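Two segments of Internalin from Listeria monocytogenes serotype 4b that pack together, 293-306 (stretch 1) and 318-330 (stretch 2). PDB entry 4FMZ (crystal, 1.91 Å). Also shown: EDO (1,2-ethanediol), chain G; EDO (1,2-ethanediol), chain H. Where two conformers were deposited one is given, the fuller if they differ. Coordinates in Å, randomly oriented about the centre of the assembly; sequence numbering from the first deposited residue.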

ATOM      1  N   PHE A 293       9.509   6.755 -19.833  1.00 18.82           N
ATOM      2  CA  PHE A 293       8.744   8.006 -19.827  1.00 17.66           C
ATOM      3  C   PHE A 293       9.710   9.177 -19.636  1.00 22.46           C
ATOM      4  O   PHE A 293      10.275   9.365 -18.551  1.00 21.39           O
ATOM      5  CB  PHE A 293       7.652   7.977 -18.748  1.00 19.28           C
ATOM      6  CG  PHE A 293       6.661   6.844 -18.931  1.00 20.33           C
ATOM      7  CD1 PHE A 293       6.891   5.597 -18.362  1.00 23.38           C
ATOM      8  CD2 PHE A 293       5.528   7.009 -19.712  1.00 23.87           C
ATOM      9  CE1 PHE A 293       5.997   4.542 -18.561  1.00 25.10           C
ATOM     10  CE2 PHE A 293       4.632   5.949 -19.915  1.00 26.75           C
ATOM     11  CZ  PHE A 293       4.865   4.729 -19.329  1.00 24.37           C
ATOM     12  N   LEU A 294       9.925   9.935 -20.723  1.00 20.13           N
ATOM     13  CA  LEU A 294      10.845  11.066 -20.773  1.00 20.49           C
ATOM     14  C   LEU A 294      10.156  12.368 -21.196  1.00 23.83           C
ATOM     15  O   LEU A 294      10.840  13.352 -21.463  1.00 24.05           O
ATOM     16  CB  LEU A 294      12.016  10.754 -21.728  1.00 20.85           C
ATOM     17  CG  LEU A 294      13.175   9.943 -21.127  1.00 24.72           C
ATOM     18  CD1 LEU A 294      14.056   9.387 -22.223  1.00 25.60           C
ATOM     19  CD2 LEU A 294      14.016  10.789 -20.187  1.00 24.00           C
ATOM     20  N   ASN A 295       8.812  12.382 -21.243  1.00 20.97           N
ATOM     21  CA  ASN A 295       8.000  13.558 -21.587  1.00 20.84           C
ATOM     22  C   ASN A 295       8.281  14.695 -20.598  1.00 23.44           C
ATOM     23  O   ASN A 295       8.637  14.421 -19.453  1.00 21.95           O
ATOM     24  CB  ASN A 295       6.497  13.195 -21.548  1.00 21.04           C
ATOM     25  CG  ASN A 295       6.089  12.580 -20.227  1.00 29.80           C
ATOM     26  OD1 ASN A 295       6.424  11.425 -19.925  1.00 21.09           O
ATOM     27  ND2 ASN A 295       5.496  13.389 -19.357  1.00 19.97           N
ATOM     28  N   ASN A 296       8.103  15.959 -21.032  1.00 20.50           N
ATOM     29  CA  ASN A 296       8.266  17.151 -20.180  1.00 19.88           C
ATOM     30  C   ASN A 296       9.650  17.219 -19.510  1.00 23.82           C
ATOM     31  O   ASN A 296       9.787  17.336 -18.290  1.00 22.60           O
ATOM     32  CB  ASN A 296       7.130  17.223 -19.150  1.00 18.89           C
ATOM     33  CG  ASN A 296       5.798  17.360 -19.833  1.00 32.84           C
ATOM     34  OD1 ASN A 296       5.128  16.375 -20.110  1.00 26.77           O
ATOM     35  ND2 ASN A 296       5.449  18.565 -20.247  1.00 26.64           N
ATOM     36  N   ASN A 297      10.672  17.126 -20.348  1.00 20.83           N
ATOM     37  CA  ASN A 297      12.069  17.238 -19.945  1.00 20.67           C
ATOM     38  C   ASN A 297      12.706  18.258 -20.874  1.00 22.81           C
ATOM     39  O   ASN A 297      11.972  19.046 -21.467  1.00 21.48           O
ATOM     40  CB  ASN A 297      12.756  15.861 -19.948  1.00 18.60           C
ATOM     41  CG  ASN A 297      12.545  15.154 -18.646  1.00 28.61           C
ATOM     42  OD1 ASN A 297      13.079  15.573 -17.622  1.00 24.03           O
ATOM     43  ND2 ASN A 297      11.711  14.108 -18.636  1.00 23.22           N
ATOM     44  N   GLN A 298      14.030  18.257 -21.019  1.00 20.38           N
ATOM     45  CA  GLN A 298      14.712  19.243 -21.848  1.00 19.46           C
ATOM     46  C   GLN A 298      15.570  18.548 -22.926  1.00 22.40           C
ATOM     47  O   GLN A 298      16.672  19.005 -23.248  1.00 20.38           O
ATOM     48  CB  GLN A 298      15.551  20.177 -20.950  1.00 20.98           C
ATOM     49  CG  GLN A 298      14.679  20.969 -19.959  1.00 34.70           C
ATOM     50  CD  GLN A 298      15.427  21.922 -19.069  1.00 53.32           C
ATOM     51  OE1 GLN A 298      16.440  22.511 -19.454  1.00 47.97           O
ATOM     52  NE2 GLN A 298      14.873  22.177 -17.895  1.00 43.63           N
ATOM     53  N   LEU A 299      15.023  17.480 -23.527  1.00 18.87           N
ATOM     54  CA  LEU A 299      15.714  16.706 -24.566  1.00 19.02           C
ATOM     55  C   LEU A 299      15.566  17.331 -25.952  1.00 23.65           C
ATOM     56  O   LEU A 299      14.581  18.010 -26.224  1.00 22.71           O
ATOM     57  CB  LEU A 299      15.213  15.254 -24.606  1.00 19.10           C
ATOM     58  CG  LEU A 299      15.304  14.440 -23.304  1.00 23.32           C
ATOM     59  CD1 LEU A 299      14.569  13.135 -23.458  1.00 23.66           C
ATOM     60  CD2 LEU A 299      16.768  14.188 -22.883  1.00 26.27           C
ATOM     61  N   GLY A 300      16.522  17.037 -26.820  1.00 20.97           N
ATOM     62  CA  GLY A 300      16.547  17.522 -28.192  1.00 21.33           C
ATOM     63  C   GLY A 300      16.848  16.429 -29.192  1.00 24.48           C
ATOM     64  O   GLY A 300      16.930  15.258 -28.834  1.00 21.78           O
ATOM     65  N   ASN A 301      17.064  16.817 -30.444  1.00 23.85           N
ATOM     66  CA  ASN A 301      17.321  15.895 -31.554  1.00 23.57           C
ATOM     67  C   ASN A 301      18.552  15.013 -31.346  1.00 25.85           C
ATOM     68  O   ASN A 301      18.519  13.852 -31.742  1.00 24.49           O
ATOM     69  CB  ASN A 301      17.446  16.681 -32.852  1.00 19.00           C
ATOM     70  CG  ASN A 301      16.150  17.368 -33.219  1.00 36.33           C
ATOM     71  OD1 ASN A 301      15.062  17.003 -32.748  1.00 21.04           O
ATOM     72  ND2 ASN A 301      16.231  18.375 -34.074  1.00 26.91           N
ATOM     73  N   GLU A 302      19.620  15.554 -30.723  1.00 22.84           N
ATOM     74  CA  GLU A 302      20.869  14.839 -30.458  1.00 23.09           C
ATOM     75  C   GLU A 302      20.697  13.705 -29.433  1.00 28.29           C
ATOM     76  O   GLU A 302      21.599  12.878 -29.284  1.00 30.12           O
ATOM     77  CB  GLU A 302      21.963  15.821 -29.974  1.00 24.38           C
ATOM     78  CG  GLU A 302      21.744  16.395 -28.573  1.00 33.90           C
ATOM     79  CD  GLU A 302      20.762  17.540 -28.394  1.00 56.38           C
ATOM     80  OE1 GLU A 302      20.078  17.932 -29.371  1.00 46.49           O
ATOM     81  OE2 GLU A 302      20.683  18.052 -27.255  1.00 49.56           O
ATOM     82  N   ASP A 303      19.562  13.664 -28.720  1.00 23.38           N
ATOM     83  CA  ASP A 303      19.336  12.649 -27.697  1.00 21.52           C
ATOM     84  C   ASP A 303      18.545  11.475 -28.203  1.00 24.32           C
ATOM     85  O   ASP A 303      18.284  10.551 -27.430  1.00 24.91           O
ATOM     86  CB  ASP A 303      18.567  13.284 -26.518  1.00 22.88           C
ATOM     87  CG  ASP A 303      19.233  14.521 -25.949  1.00 32.53           C
ATOM     88  OD1 ASP A 303      20.443  14.448 -25.608  1.00 32.27           O
ATOM     89  OD2 ASP A 303      18.554  15.560 -25.848  1.00 33.64           O
HETATM   90  N   MSE A 304      18.138  11.503 -29.477  1.00 17.47           N
HETATM   91  CA  MSE A 304      17.266  10.476 -30.020  0.50 17.56           C
HETATM   92  C   MSE A 304      17.984   9.193 -30.420  1.00 23.64           C
HETATM   93  O   MSE A 304      17.401   8.105 -30.282  1.00 24.26           O
HETATM   94  CB  MSE A 304      16.474  11.041 -31.186  0.50 19.38           C
HETATM   95  CG  MSE A 304      15.015  10.747 -31.063  0.50 25.10           C
HETATM   96 SE   MSE A 304      13.906  11.697 -29.720  0.38 30.60          SE
HETATM   97  CE  MSE A 304      15.025  11.951 -28.176  0.50 27.30           C
ATOM     98  N   GLU A 305      19.234   9.303 -30.868  1.00 24.06           N
ATOM     99  CA  GLU A 305      20.053   8.159 -31.291  1.00 26.19           C
ATOM    100  C   GLU A 305      20.161   7.089 -30.197  1.00 30.47           C
ATOM    101  O   GLU A 305      20.054   5.901 -30.507  1.00 29.43           O
ATOM    102  CB  GLU A 305      21.456   8.639 -31.707  1.00 28.40           C
ATOM    103  CG  GLU A 305      22.203   7.673 -32.612  1.00 45.80           C
ATOM    104  CD  GLU A 305      23.627   8.088 -32.928  1.00 77.70           C
ATOM    105  OE1 GLU A 305      23.815   9.061 -33.696  1.00 81.45           O
ATOM    106  OE2 GLU A 305      24.561   7.434 -32.411  1.00 79.09           O
ATOM    107  N   VAL A 306      20.350   7.503 -28.926  1.00 28.42           N
ATOM    108  CA  VAL A 306      20.472   6.563 -27.805  1.00 27.43           C
ATOM    109  C   VAL A 306      19.117   5.833 -27.580  1.00 29.92           C
ATOM    110  O   VAL A 306      19.121   4.613 -27.372  1.00 29.14           O
ATOM    111  CB  VAL A 306      21.050   7.208 -26.500  1.00 30.84           C
ATOM    112  CG1 VAL A 306      20.170   8.329 -25.954  1.00 30.81           C
ATOM    113  CG2 VAL A 306      21.298   6.151 -25.429  1.00 30.68           C
ATOM    114  N   LEU A 318       7.690  10.935 -24.990  1.00 20.23           N
ATOM    115  CA  LEU A 318       8.675  11.976 -25.274  1.00 19.40           C
ATOM    116  C   LEU A 318       8.048  13.334 -25.534  1.00 22.77           C
ATOM    117  O   LEU A 318       8.780  14.253 -25.873  1.00 22.64           O
ATOM    118  CB  LEU A 318       9.522  11.591 -26.503  1.00 19.34           C
ATOM    119  CG  LEU A 318      10.608  10.551 -26.314  1.00 23.35           C
ATOM    120  CD1 LEU A 318      11.135  10.103 -27.638  1.00 23.81           C
ATOM    121  CD2 LEU A 318      11.741  11.077 -25.443  1.00 24.34           C
ATOM    122  N   SER A 319       6.719  13.484 -25.394  1.00 20.04           N
ATOM    123  CA  SER A 319       6.079  14.767 -25.714  1.00 19.55           C
ATOM    124  C   SER A 319       6.594  15.916 -24.845  1.00 21.66           C
ATOM    125  O   SER A 319       7.051  15.698 -23.733  1.00 18.70           O
ATOM    126  CB  SER A 319       4.562  14.668 -25.600  1.00 21.87           C
ATOM    127  OG  SER A 319       4.113  14.565 -24.260  1.00 26.60           O
ATOM    128  N   GLN A 320       6.549  17.136 -25.398  1.00 19.96           N
ATOM    129  CA  GLN A 320       6.898  18.401 -24.749  1.00 19.49           C
ATOM    130  C   GLN A 320       8.345  18.450 -24.193  1.00 23.35           C
ATOM    131  O   GLN A 320       8.606  18.799 -23.033  1.00 23.18           O
ATOM    132  CB  GLN A 320       5.860  18.795 -23.687  1.00 20.71           C
ATOM    133  CG  GLN A 320       4.459  18.996 -24.318  1.00 22.54           C
ATOM    134  CD  GLN A 320       3.510  19.795 -23.461  1.00 24.73           C
ATOM    135  OE1 GLN A 320       3.461  19.651 -22.240  1.00 23.63           O
ATOM    136  NE2 GLN A 320       2.658  20.586 -24.100  1.00 19.75           N
ATOM    137  N   ASN A 321       9.277  18.128 -25.085  1.00 19.33           N
ATOM    138  CA  ASN A 321      10.724  18.311 -24.955  1.00 19.63           C
ATOM    139  C   ASN A 321      11.036  19.394 -26.002  1.00 24.27           C
ATOM    140  O   ASN A 321      10.179  20.258 -26.211  1.00 24.01           O
ATOM    141  CB  ASN A 321      11.466  16.985 -25.201  1.00 18.04           C
ATOM    142  CG  ASN A 321      11.488  16.096 -23.992  1.00 29.00           C
ATOM    143  OD1 ASN A 321      12.266  16.308 -23.074  1.00 24.96           O
ATOM    144  ND2 ASN A 321      10.655  15.071 -23.972  1.00 18.62           N
ATOM    145  N   HIS A 322      12.140  19.289 -26.760  1.00 22.19           N
ATOM    146  CA  HIS A 322      12.468  20.213 -27.877  1.00 23.41           C
ATOM    147  C   HIS A 322      12.839  19.375 -29.120  1.00 26.69           C
ATOM    148  O   HIS A 322      13.789  19.708 -29.823  1.00 27.19           O
ATOM    149  CB  HIS A 322      13.635  21.182 -27.505  1.00 24.76           C
ATOM    150  CG  HIS A 322      13.516  21.788 -26.150  1.00 29.18           C
ATOM    151  ND1 HIS A 322      12.514  22.696 -25.851  1.00 31.98           N
ATOM    152  CD2 HIS A 322      14.256  21.571 -25.039  1.00 31.35           C
ATOM    153  CE1 HIS A 322      12.662  22.982 -24.566  1.00 31.43           C
ATOM    154  NE2 HIS A 322      13.704  22.344 -24.041  1.00 31.58           N
ATOM    155  N   ILE A 323      12.121  18.265 -29.361  1.00 21.35           N
ATOM    156  CA  ILE A 323      12.452  17.347 -30.457  1.00 20.38           C
ATOM    157  C   ILE A 323      11.668  17.703 -31.704  1.00 25.66           C
ATOM    158  O   ILE A 323      10.447  17.865 -31.635  1.00 26.05           O
ATOM    159  CB  ILE A 323      12.212  15.876 -30.025  1.00 22.27           C
ATOM    160  CG1 ILE A 323      12.983  15.550 -28.734  1.00 20.72           C
ATOM    161  CG2 ILE A 323      12.546  14.867 -31.142  1.00 23.66           C
ATOM    162  CD1 ILE A 323      12.231  14.517 -27.837  1.00 19.78           C
ATOM    163  N   THR A 324      12.370  17.788 -32.850  1.00 22.52           N
ATOM    164  CA  THR A 324      11.746  18.079 -34.143  1.00 24.23           C
ATOM    165  C   THR A 324      12.025  16.955 -35.158  1.00 30.62           C
ATOM    166  O   THR A 324      11.387  16.910 -36.216  1.00 31.05           O
ATOM    167  CB  THR A 324      12.212  19.438 -34.687  1.00 28.56           C
ATOM    168  OG1 THR A 324      13.637  19.432 -34.846  1.00 28.84           O
ATOM    169  CG2 THR A 324      11.753  20.610 -33.819  1.00 27.29           C
ATOM    170  N   ASP A 325      12.969  16.052 -34.829  1.00 26.42           N
ATOM    171  CA  ASP A 325      13.363  14.953 -35.704  1.00 26.19           C
ATOM    172  C   ASP A 325      13.404  13.669 -34.901  1.00 27.51           C
ATOM    173  O   ASP A 325      14.271  13.480 -34.036  1.00 27.14           O
ATOM    174  CB  ASP A 325      14.728  15.253 -36.377  1.00 28.83           C
ATOM    175  CG  ASP A 325      15.230  14.222 -37.386  1.00 36.66           C
ATOM    176  OD1 ASP A 325      14.515  13.214 -37.625  1.00 35.61           O
ATOM    177  OD2 ASP A 325      16.331  14.431 -37.946  1.00 38.25           O
ATOM    178  N   ILE A 326      12.438  12.792 -35.183  1.00 23.50           N
ATOM    179  CA  ILE A 326      12.322  11.506 -34.511  1.00 22.77           C
ATOM    180  C   ILE A 326      12.817  10.350 -35.418  1.00 26.88           C
ATOM    181  O   ILE A 326      12.581   9.191 -35.078  1.00 27.12           O
ATOM    182  CB  ILE A 326      10.861  11.262 -34.029  1.00 25.80           C
ATOM    183  CG1 ILE A 326       9.846  11.299 -35.208  1.00 26.62           C
ATOM    184  CG2 ILE A 326      10.471  12.239 -32.902  1.00 26.53           C
ATOM    185  CD1 ILE A 326       8.530  10.527 -34.979  1.00 32.54           C
ATOM    186  N   ARG A 327      13.500  10.650 -36.551  1.00 23.12           N
ATOM    187  CA  ARG A 327      13.980   9.600 -37.465  1.00 23.96           C
ATOM    188  C   ARG A 327      14.880   8.550 -36.756  1.00 27.67           C
ATOM    189  O   ARG A 327      14.650   7.375 -37.032  1.00 27.49           O
ATOM    190  CB  ARG A 327      14.674  10.161 -38.695  1.00 25.06           C
ATOM    191  CG  ARG A 327      13.677  10.698 -39.726  1.00 29.10           C
ATOM    192  CD  ARG A 327      14.357  11.389 -40.889  1.00 27.73           C
ATOM    193  NE  ARG A 327      15.024  12.633 -40.491  1.00 32.54           N
ATOM    194  CZ  ARG A 327      15.700  13.412 -41.328  1.00 42.77           C
ATOM    195  NH1 ARG A 327      15.801  13.088 -42.609  1.00 30.19           N
ATOM    196  NH2 ARG A 327      16.283  14.521 -40.887  1.00 26.77           N
ATOM    197  N   PRO A 328      15.784   8.872 -35.780  1.00 24.10           N
ATOM    198  CA  PRO A 328      16.544   7.795 -35.101  1.00 23.55           C
ATOM    199  C   PRO A 328      15.666   6.792 -34.315  1.00 28.18           C
ATOM    200  O   PRO A 328      16.157   5.710 -33.974  1.00 27.81           O
ATOM    201  CB  PRO A 328      17.481   8.563 -34.155  1.00 24.67           C
ATOM    202  CG  PRO A 328      17.612   9.911 -34.762  1.00 29.64           C
ATOM    203  CD  PRO A 328      16.236  10.196 -35.306  1.00 25.40           C
ATOM    204  N   LEU A 329      14.372   7.119 -34.062  1.00 24.95           N
ATOM    205  CA  LEU A 329      13.442   6.234 -33.330  1.00 25.13           C
ATOM    206  C   LEU A 329      12.738   5.228 -34.242  1.00 30.95           C
ATOM    207  O   LEU A 329      11.954   4.414 -33.749  1.00 31.18           O
ATOM    208  CB  LEU A 329      12.371   7.039 -32.570  1.00 24.68           C
ATOM    209  CG  LEU A 329      12.823   8.157 -31.647  1.00 28.04           C
ATOM    210  CD1 LEU A 329      11.633   8.896 -31.074  1.00 27.68           C
ATOM    211  CD2 LEU A 329      13.696   7.621 -30.524  1.00 28.63           C
ATOM    212  N   ALA A 330      13.004   5.277 -35.562  1.00 28.88           N
ATOM    213  CA  ALA A 330      12.384   4.372 -36.545  1.00 29.33           C
ATOM    214  C   ALA A 330      12.688   2.891 -36.233  1.00 33.41           C
ATOM    215  O   ALA A 330      11.890   2.015 -36.582  1.00 31.99           O
ATOM    216  CB  ALA A 330      12.856   4.719 -37.947  1.00 30.33           C
TER
HETATM  217  C1  EDO G 405       8.602  13.994 -29.254  1.00 30.14           C
HETATM  218  O1  EDO G 405       8.693  15.096 -28.356  1.00 30.49           O
HETATM  219  C2  EDO G 405       8.252  14.547 -30.640  1.00 31.99           C
HETATM  220  O2  EDO G 405       7.107  15.376 -30.499  1.00 33.36           O
HETATM  221  C1  EDO H 406       4.696  12.930 -15.125  1.00 28.91           C
HETATM  222  O1  EDO H 406       5.042  13.400 -16.420  1.00 24.21           O
HETATM  223  C2  EDO H 406       5.441  11.608 -14.842  1.00 31.81           C
HETATM  224  O2  EDO H 406       5.332  10.790 -15.991  1.00 34.60           O
HETATM  225  O   HOH W   1       7.927  20.420 -21.071  1.00 20.67           O
HETATM  226  O   HOH W   2      15.639  23.429 -22.359  1.00 29.52           O
HETATM  227  O   HOH W   3      16.922  13.243 -34.039  1.00 22.19           O
HETATM  228  O   HOH W   4      16.562  19.673 -30.809  1.00 26.04           O

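How does the start of stretch 2 settle against stretch 1? Leu318 points its CA-to-CB bond away, yet the end of its side chain returns to the contact: CD2 lies 3.7 Å from Leu294 CB and 4.0 Å from Leu299 CD1, while CD1 lies 3.8 Å from SE of Met304, a selenomethionine. The next two residues meet Asn296. Its backbone N donates to Ser319 O at 2.9 Å, and its side-chain ND2 donates to Gln320 OE1 at 3.0 Å. Water 1 adds a second link between this pair, donating to Gln320 O and accepting a weak bond from Asn296 ND2.

Why does Asn321 matter so much to the turn opposite it? Its amide group serves both stretches at once. ND2 donates to Leu294 O at 3.0 Å across the contact and to Leu318 O at 2.8 Å within its own stretch, using both amide hydrogens. OD1 accepts from Leu299 N at 3.0 Å, a nearly straight bond, and only weakly from Asn297 N at 3.3 Å, where the angle is 124°. Gln298 N is also 3.3 Å from Asn321 OD1, but the angle is too poor for a bond. One side chain thus bonds Leu294 O and Leu299 N, and weakly Asn297 N. Asn297 ND2 also donates to Leu294 O, at 3.1 Å, so that carbonyl is held from both stretches.

What carries the contact past His322? Here the backbones bond directly, His322 N donating to Leu299 O at 2.8 Å. Two waters extend the link: water 2 lies between His322 NE2 and Gln298 OE1, and water 4 donates to His322 O while accepting from Asn301 N. Ile323 then brings CG2 to 3.7 Å from Met304 SE, continuing the apolar packing begun by Leu318.

How is the following bend fastened? Asn301 reaches it with its side-chain amide. OD1 accepts from Thr324 N at 2.8 Å and from Asp325 N at 3.1 Å, while ND2 donates to Thr324 OG1 at 2.9 Å. Water 3 donates to both Asn301 O and Asp325 O. The Asp325 carboxylate instead serves its own stretch, forming a salt bridge to Arg327 in which NH2 lies 2.9 Å from OD2.

What closes the contact at the 3-10 segment? Met304, whose CA-to-CB bond points toward stretch 2, fills the space: its CB is 3.9 Å from Pro328 CG, and its CG is 3.4 Å from Leu329 CD2. Buried and touching Leu318, Ile323, Pro328 and Leu329, it joins both ends of stretch 2 in one apolar cluster.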